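Side-chain contacts in type C neurotoxin (Clostridium botulinum, PDB 3PME), which probably binds gangliosides and phospholipid on the nerve-cell membrane as the receptor-binding domain of a botulinum C/D mosaic neurotoxin: residues K6-Q11 with L17-G22; S72-I77 with E215-R220; N229-K232 with E236-M239; M294-M297 with R302-M305. All coordinates share one frame; numbering follows the deposited sequence.

How the contacts relate
Going from the N terminus, the four contacts follow one another in series; none encloses or crosses another. Contact 1 closes a short hairpin between strands 6-13 and 16-19 in the N-terminal, concanavalin-like half. Contact 2 spans 138 residues, bringing helix 207-218 back onto strand 68-77 of the same sheet, its centre about 16 Å from that of contact 1. The chain then enters the trefoil half. Contact 3 closes a small loop ahead of strand 238-241 and touches contact 2 where Lys76 packs on Asn229. Contact 4, a hairpin about 44 Å from contact 1 between centres, meets contact 3 through Met239 and Phe295.

Contact 1 (K6-Q11 with L17-G22); sequences KILSLQ and LVDTSG
Asp19 and Ser9 meet in an antiparallel beta hairpin, strand 6-13 against strand 16-19, in the concanavalin-like N-terminal half. Gln11 and Val18 form the hydrogen-bonded pair, each N giving a bond to the other's O; Leu10 and Asp19 are the adjoining non-hydrogen-bonded pair. One step further, Thr20 N reaches Ser9 O at 2.9 Å.

Beyond that the ladder gives way to side chains. Asp19 takes over as acceptor: with CG anti to its backbone N (chi1 172°), the carboxylate is carried back to the partner strand, and OD1 accepts from Ser9 N at 3.0 Å, the donor lying above the carboxylate plane. The same oxygen takes Ser21 N, closing an Asx turn, and Ser21 OG on its syn side, so three donors hold it. OD2 is bonded to Ala25 N as well as to a water, which fixes the rotation of the group. Leu8, crossing over, lays CD1 3.5 Å from Asp19 CG.

On the other face, Gln11 runs extended beyond CG and crosses Thr20 at about a right angle; its CB rests 3.8 Å from Thr20 CG2, and its amide ends beside the threonine hydroxyl. Leu17 CD1 approaches Leu10 CB on the face that also carries Asp19. Ser9 OG turns to Asn199 of strand 193-201, the next strand of the sheet, against which Ile7 and Leu8 form a classic beta bulge facing Ile200. Where the two segments part, away from the hairpin turn, a water donates to both Ile7 O, at 2.7 Å, and Asp19 OD2.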
loop_
_atom_site.group_PDB
_atom_site.type_symbol
_atom_site.label_atom_id
_atom_site.label_comp_id
_atom_site.label_asym_id
_atom_site.label_seq_id
_atom_site.Cartn_x
_atom_site.Cartn_y
_atom_site.Cartn_z
ATOM N N LYS A 6 17.030 -17.379 -7.888
ATOM C CA LYS A 6 17.235 -15.935 -7.895
ATOM C C LYS A 6 18.634 -15.611 -8.421
ATOM O O LYS A 6 19.630 -16.040 -7.836
ATOM C CB LYS A 6 17.036 -15.377 -6.484
ATOM C CG LYS A 6 16.744 -13.896 -6.427
ATOM C CD LYS A 6 15.963 -13.530 -5.163
ATOM C CE LYS A 6 16.655 -14.040 -3.915
ATOM N NZ LYS A 6 15.980 -13.556 -2.667
ATOM N N ILE A 7 18.717 -14.875 -9.525
ATOM C CA ILE A 7 20.018 -14.499 -10.077
ATOM C C ILE A 7 20.344 -13.021 -9.848
ATOM O O ILE A 7 21.432 -12.558 -10.171
ATOM C CB ILE A 7 20.171 -14.892 -11.568
ATOM C CG1 ILE A 7 19.122 -14.203 -12.439
ATOM C CG2 ILE A 7 20.092 -16.407 -11.728
ATOM C CD1 ILE A 7 19.488 -12.792 -12.820
ATOM N N LEU A 8 19.384 -12.285 -9.293
ATOM C CA LEU A 8 19.617 -10.905 -8.879
ATOM C C LEU A 8 18.624 -10.579 -7.784
ATOM O O LEU A 8 17.442 -10.875 -7.908
ATOM C CB LEU A 8 19.454 -9.934 -10.053
ATOM C CG LEU A 8 19.612 -8.456 -9.684
ATOM C CD1 LEU A 8 21.047 -8.164 -9.279
ATOM C CD2 LEU A 8 19.212 -7.565 -10.851
ATOM N N SER A 9 19.105 -10.007 -6.687
ATOM C CA SER A 9 18.235 -9.619 -5.594
ATOM C C SER A 9 18.787 -8.354 -4.952
ATOM O O SER A 9 19.771 -8.402 -4.198
ATOM C CB SER A 9 18.135 -10.755 -4.565
ATOM O OG SER A 9 17.121 -10.497 -3.610
ATOM N N LEU A 10 18.170 -7.214 -5.259
ATOM C CA LEU A 10 18.636 -5.951 -4.706
ATOM C C LEU A 10 18.070 -5.789 -3.309
ATOM O O LEU A 10 16.857 -5.675 -3.113
ATOM C CB LEU A 10 18.238 -4.766 -5.589
ATOM C CG LEU A 10 18.741 -4.789 -7.032
ATOM C CD1 LEU A 10 18.234 -3.542 -7.754
ATOM C CD2 LEU A 10 20.268 -4.868 -7.081
ATOM N N GLN A 11 18.962 -5.809 -2.326
ATOM C CA GLN A 11 18.549 -5.683 -0.941
ATOM C C GLN A 11 19.482 -4.746 -0.207
ATOM O O GLN A 11 20.630 -4.557 -0.596
ATOM C CB GLN A 11 18.517 -7.048 -0.259
ATOM C CG GLN A 11 17.482 -7.994 -0.846
ATOM C CD GLN A 11 17.328 -9.259 -0.037
ATOM O OE1 GLN A 11 16.232 -9.815 0.070
ATOM N NE2 GLN A 11 18.426 -9.724 0.546
ATOM N N LEU A 17 22.583 -0.591 -0.819
ATOM C CA LEU A 17 21.809 -1.414 -1.748
ATOM C C LEU A 17 22.757 -2.259 -2.587
ATOM O O LEU A 17 23.579 -1.734 -3.337
ATOM C CB LEU A 17 20.917 -0.559 -2.649
ATOM C CG LEU A 17 19.920 -1.353 -3.501
ATOM C CD1 LEU A 17 18.918 -2.057 -2.616
ATOM C CD2 LEU A 17 19.210 -0.438 -4.488
ATOM N N VAL A 18 22.648 -3.572 -2.429
ATOM C CA VAL A 18 23.588 -4.499 -3.028
ATOM C C VAL A 18 22.849 -5.716 -3.558
ATOM O O VAL A 18 21.675 -5.926 -3.257
ATOM C CB VAL A 18 24.647 -4.968 -1.995
ATOM C CG1 VAL A 18 25.317 -3.770 -1.324
ATOM C CG2 VAL A 18 24.020 -5.879 -0.952
ATOM N N ASP A 19 23.541 -6.524 -4.351
ATOM C CA ASP A 19 22.966 -7.772 -4.832
ATOM C C ASP A 19 23.321 -8.899 -3.867
ATOM O O ASP A 19 24.496 -9.204 -3.675
ATOM C CB ASP A 19 23.492 -8.090 -6.234
ATOM C CG ASP A 19 23.094 -9.477 -6.710
ATOM O OD1 ASP A 19 22.044 -9.997 -6.281
ATOM O OD2 ASP A 19 23.851 -10.057 -7.511
ATOM N N THR A 20 22.302 -9.516 -3.277
ATOM C CA THR A 20 22.484 -10.574 -2.289
ATOM C C THR A 20 22.217 -11.963 -2.859
ATOM O O THR A 20 22.095 -12.931 -2.108
ATOM C CB THR A 20 21.520 -10.382 -1.111
ATOM O OG1 THR A 20 20.168 -10.414 -1.601
ATOM C CG2 THR A 20 21.793 -9.057 -0.405
ATOM N N SER A 21 22.118 -12.062 -4.179
ATOM C CA SER A 21 21.738 -13.314 -4.822
ATOM C C SER A 21 22.831 -14.372 -4.721
ATOM O O SER A 21 22.562 -15.566 -4.862
ATOM C CB SER A 21 21.408 -13.079 -6.296
ATOM O OG SER A 21 22.569 -12.726 -7.035
ATOM N N GLY A 22 24.058 -13.922 -4.493
ATOM C CA GLY A 22 25.209 -14.807 -4.485
ATOM C C GLY A 22 26.045 -14.623 -5.736
ATOM O O GLY A 22 27.174 -15.105 -5.814
HETATM O O HOH W 1 18.891 -13.143 -1.800
HETATM O O HOH W 2 20.181 -17.073 -5.330
HETATM O O HOH W 3 23.507 -10.792 -10.153
#

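Contact 2 (S72-I77 with E215-R220); sequences SFWIKI and EGQILR
Strand 72-77 and the last turn of helix 207-218 come no closer than 9.0 Å between the CA atoms of Trp74 and Gln217, so side chains bridge the gap. Trp74 does most of this. CG lies anti to its carbonyl carbon (chi1 -58°), and the indole reaches across to the helix end. NE1 donates to Gln217 OE1 at 2.9 Å with an N-H...O angle of 151°; the oxygen lies almost in the ring plane, while the indole and amide planes are 43° apart. Gln217 is extended beyond CG, and its CB also sits 3.4 Å from Trp74 NE1. A water donates to OE1 at 2.8 Å and accepts from Ser72 OG, giving that oxygen two donors and tying the amide to the strand twice. At the far end of the indole, Trp74 CH2 meets both CB and CG1 of Ile218, each at 3.6 Å, the isoleucine crossing at about a right angle.

Tyr214 and Phe142 also meet the indole, and Arg196 makes a cation-pi contact with it while bonding to Gln217 O. The helix end thus packs on the sheet through strands 68-77, 141-148 and 193-201, where the two halves of the binding domain join.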
loop_
_atom_site.group_PDB
_atom_site.type_symbol
_atom_site.label_atom_id
_atom_site.label_comp_id
_atom_site.label_asym_id
_atom_site.label_seq_id
_atom_site.Cartn_x
_atom_site.Cartn_y
_atom_site.Cartn_z
ATOM N N SER A 72 10.335 -9.730 -10.420
ATOM C CA SER A 72 9.351 -9.299 -9.435
ATOM C C SER A 72 9.835 -8.071 -8.676
ATOM O O SER A 72 11.025 -7.890 -8.473
ATOM C CB SER A 72 9.008 -10.426 -8.461
ATOM O OG SER A 72 10.091 -10.703 -7.586
ATOM N N PHE A 73 8.898 -7.218 -8.275
ATOM C CA PHE A 73 9.222 -6.023 -7.493
ATOM C C PHE A 73 7.915 -5.376 -7.103
ATOM O O PHE A 73 6.881 -5.682 -7.692
ATOM C CB PHE A 73 10.034 -5.019 -8.321
ATOM C CG PHE A 73 9.370 -4.608 -9.616
ATOM C CD1 PHE A 73 9.559 -5.360 -10.771
ATOM C CD2 PHE A 73 8.573 -3.475 -9.686
ATOM C CE1 PHE A 73 8.954 -5.001 -11.964
ATOM C CE2 PHE A 73 7.961 -3.098 -10.878
ATOM C CZ PHE A 73 8.149 -3.873 -12.033
ATOM N N TRP A 74 7.952 -4.482 -6.114
ATOM C CA TRP A 74 6.790 -3.653 -5.812
ATOM C C TRP A 74 7.073 -2.261 -6.336
ATOM O O TRP A 74 8.223 -1.826 -6.381
ATOM C CB TRP A 74 6.543 -3.565 -4.299
ATOM C CG TRP A 74 6.339 -4.879 -3.638
ATOM C CD1 TRP A 74 7.249 -5.889 -3.517
ATOM C CD2 TRP A 74 5.147 -5.331 -2.990
ATOM N NE1 TRP A 74 6.697 -6.938 -2.836
ATOM C CE2 TRP A 74 5.403 -6.627 -2.505
ATOM C CE3 TRP A 74 3.885 -4.760 -2.767
ATOM C CZ2 TRP A 74 4.442 -7.369 -1.820
ATOM C CZ3 TRP A 74 2.932 -5.495 -2.079
ATOM C CH2 TRP A 74 3.216 -6.785 -1.612
ATOM N N ILE A 75 6.024 -1.537 -6.701
ATOM C CA ILE A 75 6.182 -0.178 -7.184
ATOM C C ILE A 75 5.069 0.713 -6.607
ATOM O O ILE A 75 3.968 0.238 -6.303
ATOM C CB ILE A 75 6.207 -0.149 -8.740
ATOM C CG1 ILE A 75 6.681 1.211 -9.274
ATOM C CG2 ILE A 75 4.856 -0.596 -9.323
ATOM C CD1 ILE A 75 7.107 1.160 -10.750
ATOM N N LYS A 76 5.390 1.994 -6.460
ATOM C CA LYS A 76 4.484 2.994 -5.897
ATOM C C LYS A 76 4.749 4.265 -6.694
ATOM O O LYS A 76 5.867 4.779 -6.684
ATOM C CB LYS A 76 4.797 3.205 -4.413
ATOM C CG LYS A 76 3.999 4.314 -3.754
ATOM C CD LYS A 76 4.279 4.320 -2.253
ATOM C CE LYS A 76 3.547 5.468 -1.538
ATOM N NZ LYS A 76 4.192 6.777 -1.835
ATOM N N ILE A 77 3.738 4.746 -7.418
ATOM C CA ILE A 77 3.912 5.829 -8.383
ATOM C C ILE A 77 3.091 7.053 -7.955
ATOM O O ILE A 77 1.888 6.960 -7.773
ATOM C CB ILE A 77 3.532 5.377 -9.811
ATOM C CG1 ILE A 77 4.293 4.101 -10.180
ATOM C CG2 ILE A 77 3.851 6.465 -10.823
ATOM C CD1 ILE A 77 3.629 3.308 -11.292
ATOM N N GLU A 215 3.166 -12.875 -0.614
ATOM C CA GLU A 215 2.764 -12.887 0.794
ATOM C C GLU A 215 3.948 -12.705 1.743
ATOM O O GLU A 215 3.814 -12.112 2.826
ATOM C CB GLU A 215 1.967 -14.147 1.122
ATOM C CG GLU A 215 0.685 -14.241 0.323
ATOM C CD GLU A 215 -0.471 -14.798 1.124
ATOM O OE1 GLU A 215 -0.371 -14.843 2.368
ATOM O OE2 GLU A 215 -1.486 -15.182 0.507
ATOM N N GLY A 216 5.110 -13.197 1.336
ATOM C CA GLY A 216 6.313 -13.006 2.118
ATOM C C GLY A 216 6.619 -11.527 2.221
ATOM O O GLY A 216 6.879 -10.999 3.306
ATOM N N GLN A 217 6.536 -10.841 1.089
ATOM C CA GLN A 217 7.028 -9.475 0.995
ATOM C C GLN A 217 6.005 -8.412 1.385
ATOM O O GLN A 217 6.362 -7.246 1.559
ATOM C CB GLN A 217 7.561 -9.209 -0.410
ATOM C CG GLN A 217 8.806 -10.038 -0.745
ATOM C CD GLN A 217 9.285 -9.803 -2.155
ATOM O OE1 GLN A 217 8.614 -9.141 -2.942
ATOM N NE2 GLN A 217 10.457 -10.329 -2.478
ATOM N N ILE A 218 4.744 -8.800 1.533
ATOM C CA ILE A 218 3.739 -7.820 1.950
ATOM C C ILE A 218 3.850 -7.507 3.438
ATOM O O ILE A 218 3.331 -6.489 3.891
ATOM C CB ILE A 218 2.307 -8.240 1.585
ATOM C CG1 ILE A 218 1.392 -7.008 1.520
ATOM C CG2 ILE A 218 1.792 -9.279 2.558
ATOM C CD1 ILE A 218 0.042 -7.251 0.838
ATOM N N LEU A 219 4.554 -8.366 4.177
ATOM C CA LEU A 219 4.720 -8.231 5.633
ATOM C C LEU A 219 3.377 -8.285 6.337
ATOM O O LEU A 219 2.851 -7.269 6.801
ATOM C CB LEU A 219 5.474 -6.953 6.006
ATOM C CG LEU A 219 6.811 -6.685 5.320
ATOM C CD1 LEU A 219 7.468 -5.471 5.968
ATOM C CD2 LEU A 219 7.737 -7.894 5.404
ATOM N N ARG A 220 2.823 -9.484 6.412
ATOM C CA ARG A 220 1.507 -9.672 6.984
ATOM C C ARG A 220 1.458 -9.301 8.467
ATOM O O ARG A 220 0.377 -9.118 9.005
ATOM C CB ARG A 220 1.031 -11.113 6.786
ATOM C CG ARG A 220 0.804 -11.486 5.331
ATOM C CD ARG A 220 -0.517 -12.214 5.149
ATOM N NE ARG A 220 -0.764 -12.542 3.746
ATOM C CZ ARG A 220 -1.546 -11.838 2.931
ATOM N NH1 ARG A 220 -2.175 -10.761 3.374
ATOM N NH2 ARG A 220 -1.708 -12.221 1.672
HETATM O O HOH W 4 10.024 -9.211 -5.329
#

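Contact 3 (N229-K232 with E236-M239); sequences NPLK and EYYM
Tyr237 and Leu231 meet across a short loop that leads into strand 238-241, in the C-terminal, trefoil half of the binding domain. From residues 236-239 it is the tyrosine side chain that makes the contact, laid against Leu231 and the backbone of Lys232. Its CB points toward that segment, and with CG anti to the carbonyl carbon (chi1 -65°) the ring continues in the same direction. Halfway along, CD2 is 4.2 Å from Leu231 CD1; CE1 and CE2 come nearer to this methyl, and CZ nearest of all at 3.4 Å. The methyl lies over one face of the ring, displaced toward the rim, and makes a CH-pi contact 3.7 Å from the centroid. Leu231 gets it there by setting its CG anti to the backbone N (chi1 -161°). At the ring edge, CE2 also approaches Lys232 O, which lies in the ring plane, at 3.5 Å.

The tip of the side chain is polar. Tyr237 OH accepts from Lys232 N at 2.9 Å, with an N-H...O angle of 157°, and donates to a water at 2.6 Å. The same water donates a hydrogen bond to Pro230 O. Leu231 also touches Ile275 and Phe405, and Tyr237 touches Ile273, which joins the contact to strands 273-277 and 403-406.

The hydroxyl therefore acts as acceptor to one peptide N and, through water, as a link to the carbonyl two residues earlier. A buried phenol is satisfied in both roles, and beside the Leu231 methyl it serves Lys232 N directly and Pro230 O through water.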
loop_
_atom_site.group_PDB
_atom_site.type_symbol
_atom_site.label_atom_id
_atom_site.label_comp_id
_atom_site.label_asym_id
_atom_site.label_seq_id
_atom_site.Cartn_x
_atom_site.Cartn_y
_atom_site.Cartn_z
ATOM N N ASN A 229 2.031 1.631 2.955
ATOM C CA ASN A 229 3.192 1.833 3.821
ATOM C C ASN A 229 2.900 1.222 5.194
ATOM O O ASN A 229 1.737 1.081 5.578
ATOM C CB ASN A 229 3.447 3.326 4.068
ATOM C CG ASN A 229 3.549 4.143 2.797
ATOM O OD1 ASN A 229 4.206 3.751 1.834
ATOM N ND2 ASN A 229 2.913 5.316 2.802
ATOM N N PRO A 230 3.947 0.901 5.971
ATOM C CA PRO A 230 3.684 0.476 7.352
ATOM C C PRO A 230 2.961 1.560 8.143
ATOM O O PRO A 230 3.332 2.744 8.064
ATOM C CB PRO A 230 5.090 0.258 7.919
ATOM C CG PRO A 230 5.897 -0.138 6.683
ATOM C CD PRO A 230 5.369 0.775 5.617
ATOM N N LEU A 231 1.943 1.143 8.889
ATOM C CA LEU A 231 1.229 2.026 9.812
ATOM C C LEU A 231 2.126 2.229 11.021
ATOM O O LEU A 231 2.811 1.296 11.449
ATOM C CB LEU A 231 -0.101 1.378 10.212
ATOM C CG LEU A 231 -1.152 2.333 10.783
ATOM C CD1 LEU A 231 -1.774 3.165 9.656
ATOM C CD2 LEU A 231 -2.213 1.549 11.520
ATOM N N LYS A 232 2.151 3.449 11.553
ATOM C CA LYS A 232 3.043 3.774 12.663
ATOM C C LYS A 232 2.305 4.467 13.788
ATOM O O LYS A 232 1.372 5.228 13.563
ATOM C CB LYS A 232 4.164 4.698 12.196
ATOM C CG LYS A 232 5.102 4.087 11.150
ATOM C CD LYS A 232 6.044 5.134 10.555
ATOM C CE LYS A 232 5.283 6.131 9.685
ATOM N NZ LYS A 232 6.197 7.077 8.965
ATOM N N GLU A 236 -0.004 11.155 12.109
ATOM C CA GLU A 236 -1.372 11.592 11.900
ATOM C C GLU A 236 -1.984 10.846 10.727
ATOM O O GLU A 236 -1.371 10.721 9.662
ATOM C CB GLU A 236 -1.443 13.104 11.686
ATOM C CG GLU A 236 -1.143 13.853 12.975
ATOM C CD GLU A 236 -1.334 15.357 12.869
ATOM O OE1 GLU A 236 -1.773 15.835 11.807
ATOM O OE2 GLU A 236 -1.047 16.050 13.872
ATOM N N TYR A 237 -3.196 10.353 10.934
ATOM C CA TYR A 237 -3.946 9.693 9.861
ATOM C C TYR A 237 -5.349 10.225 9.775
ATOM O O TYR A 237 -5.993 10.436 10.807
ATOM C CB TYR A 237 -4.058 8.188 10.106
ATOM C CG TYR A 237 -2.735 7.484 10.060
ATOM C CD1 TYR A 237 -2.076 7.288 8.848
ATOM C CD2 TYR A 237 -2.145 7.005 11.217
ATOM C CE1 TYR A 237 -0.836 6.633 8.803
ATOM C CE2 TYR A 237 -0.927 6.363 11.180
ATOM C CZ TYR A 237 -0.276 6.177 9.977
ATOM O OH TYR A 237 0.937 5.534 9.965
ATOM N N TYR A 238 -5.840 10.419 8.558
ATOM C CA TYR A 238 -7.270 10.597 8.371
ATOM C C TYR A 238 -7.862 9.208 8.352
ATOM O O TYR A 238 -7.682 8.441 7.384
ATOM C CB TYR A 238 -7.566 11.369 7.088
ATOM C CG TYR A 238 -6.902 12.731 7.077
ATOM C CD1 TYR A 238 -7.498 13.822 7.720
ATOM C CD2 TYR A 238 -5.670 12.921 6.459
ATOM C CE1 TYR A 238 -6.882 15.067 7.724
ATOM C CE2 TYR A 238 -5.054 14.165 6.455
ATOM C CZ TYR A 238 -5.664 15.226 7.095
ATOM O OH TYR A 238 -5.042 16.455 7.088
ATOM N N MET A 239 -8.518 8.857 9.449
ATOM C CA MET A 239 -9.118 7.544 9.596
ATOM C C MET A 239 -10.437 7.493 8.837
ATOM O O MET A 239 -11.308 8.330 9.051
ATOM C CB MET A 239 -9.337 7.240 11.073
ATOM C CG MET A 239 -9.970 5.893 11.346
ATOM S SD MET A 239 -10.060 5.645 13.134
ATOM C CE MET A 239 -10.752 3.995 13.216
HETATM O O HOH W 5 2.141 5.213 7.652
#

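Contact 4 (M294-M297 with R302-M305); sequences MFHM and REYM
His296 ND1 donates to Glu303 OE2 at 2.8 Å, a histidine-carboxylate hydrogen bond across an antiparallel beta hairpin of the trefoil half, strand 292-299 against strand 302-308. It is nearly straight, 168° at the hydrogen, and OE2 sits at the edge of the imidazole, close to its plane. The carboxylate is turned 85° from the ring, so the N-H arrives from above the carboxylate plane. Glu303 spans the distance with CG anti to its backbone N (chi1 -173°) and an extended chain beyond. The bond holds the imidazole's rotation, and the nearby carboxylate would be expected to favour a proton on ND1.

Beneath these groups the hairpin is regular. Met297 and Tyr304 form the hydrogen-bonded pair, N to O in both directions, and His296 with Met305 is the non-hydrogen-bonded pair beside it. On the CD2 side of the imidazole, Met305 CB lies 3.7 Å from His296 CD2.

Tyr304, on the opposite face of the sheet from His296 and Met305, presents its ring edge to Met297 O; CG of Arg302 lies over one ring face, 3.6 Å above the plane and toward the rim. Strand 273-277 flanks the hairpin on one side, with His296 touching Thr274 and Lys276, and strand 326-332 on the other. Where the two methionines cross, the Met305 CE methyl stands 4.0 Å from Met294 SD.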
loop_
_atom_site.group_PDB
_atom_site.type_symbol
_atom_site.label_atom_id
_atom_site.label_comp_id
_atom_site.label_asym_id
_atom_site.label_seq_id
_atom_site.Cartn_x
_atom_site.Cartn_y
_atom_site.Cartn_z
ATOM N N MET A 294 -4.658 2.834 21.350
ATOM C CA MET A 294 -5.645 3.851 21.673
ATOM C C MET A 294 -5.622 4.878 20.548
ATOM O O MET A 294 -4.620 5.020 19.862
ATOM C CB MET A 294 -5.306 4.508 23.011
ATOM C CG MET A 294 -5.371 3.515 24.154
ATOM S SD MET A 294 -4.605 4.112 25.661
ATOM C CE MET A 294 -2.876 4.190 25.177
ATOM N N PHE A 295 -6.732 5.583 20.353
ATOM C CA PHE A 295 -6.799 6.632 19.339
ATOM C C PHE A 295 -6.878 7.982 20.017
ATOM O O PHE A 295 -7.721 8.172 20.896
ATOM C CB PHE A 295 -8.054 6.457 18.467
ATOM C CG PHE A 295 -8.094 5.165 17.707
ATOM C CD1 PHE A 295 -7.429 5.034 16.497
ATOM C CD2 PHE A 295 -8.807 4.081 18.198
ATOM C CE1 PHE A 295 -7.460 3.839 15.797
ATOM C CE2 PHE A 295 -8.851 2.876 17.498
ATOM C CZ PHE A 295 -8.184 2.759 16.288
ATOM N N HIS A 296 -6.002 8.907 19.637
ATOM C CA HIS A 296 -6.095 10.277 20.137
ATOM C C HIS A 296 -6.542 11.214 19.029
ATOM O O HIS A 296 -6.318 10.951 17.847
ATOM C CB HIS A 296 -4.762 10.754 20.717
ATOM C CG HIS A 296 -4.462 10.183 22.068
ATOM N ND1 HIS A 296 -3.561 10.764 22.936
ATOM C CD2 HIS A 296 -4.969 9.107 22.714
ATOM C CE1 HIS A 296 -3.502 10.050 24.045
ATOM N NE2 HIS A 296 -4.348 9.044 23.943
ATOM N N MET A 297 -7.199 12.300 19.406
ATOM C CA MET A 297 -7.564 13.343 18.459
ATOM C C MET A 297 -7.336 14.695 19.120
ATOM O O MET A 297 -7.819 14.931 20.224
ATOM C CB MET A 297 -9.024 13.233 18.018
ATOM C CG MET A 297 -9.411 14.282 16.970
ATOM S SD MET A 297 -11.178 14.350 16.577
ATOM C CE MET A 297 -11.364 12.880 15.555
ATOM N N ARG A 302 -7.506 20.843 22.232
ATOM C CA ARG A 302 -7.427 19.914 23.355
ATOM C C ARG A 302 -7.253 18.504 22.824
ATOM O O ARG A 302 -7.867 18.135 21.821
ATOM C CB ARG A 302 -8.664 19.994 24.250
ATOM C CG ARG A 302 -8.672 18.948 25.348
ATOM C CD ARG A 302 -9.669 19.275 26.462
ATOM N NE ARG A 302 -9.242 20.440 27.227
ATOM C CZ ARG A 302 -8.318 20.417 28.185
ATOM N NH1 ARG A 302 -7.700 19.283 28.515
ATOM N NH2 ARG A 302 -8.007 21.543 28.812
ATOM N N GLU A 303 -6.416 17.729 23.503
ATOM C CA GLU A 303 -6.173 16.332 23.142
ATOM C C GLU A 303 -7.189 15.417 23.825
ATOM O O GLU A 303 -7.390 15.485 25.037
ATOM C CB GLU A 303 -4.751 15.928 23.541
ATOM C CG GLU A 303 -4.353 14.537 23.054
ATOM C CD GLU A 303 -2.889 14.213 23.303
ATOM O OE1 GLU A 303 -2.252 14.862 24.168
ATOM O OE2 GLU A 303 -2.363 13.306 22.611
ATOM N N TYR A 304 -7.833 14.555 23.042
ATOM C CA TYR A 304 -8.809 13.625 23.580
ATOM C C TYR A 304 -8.421 12.214 23.195
ATOM O O TYR A 304 -7.698 12.017 22.219
ATOM C CB TYR A 304 -10.190 13.884 22.970
ATOM C CG TYR A 304 -10.763 15.243 23.282
ATOM C CD1 TYR A 304 -11.563 15.430 24.406
ATOM C CD2 TYR A 304 -10.496 16.334 22.458
ATOM C CE1 TYR A 304 -12.099 16.679 24.703
ATOM C CE2 TYR A 304 -11.020 17.588 22.747
ATOM C CZ TYR A 304 -11.825 17.747 23.868
ATOM O OH TYR A 304 -12.348 18.988 24.150
ATOM N N MET A 305 -8.905 11.232 23.950
ATOM C CA MET A 305 -8.835 9.848 23.497
ATOM C C MET A 305 -10.233 9.351 23.136
ATOM O O MET A 305 -11.220 9.789 23.717
ATOM C CB MET A 305 -8.189 8.936 24.544
ATOM C CG MET A 305 -8.996 8.762 25.801
ATOM S SD MET A 305 -8.144 7.669 26.967
ATOM C CE MET A 305 -8.024 6.184 25.992
#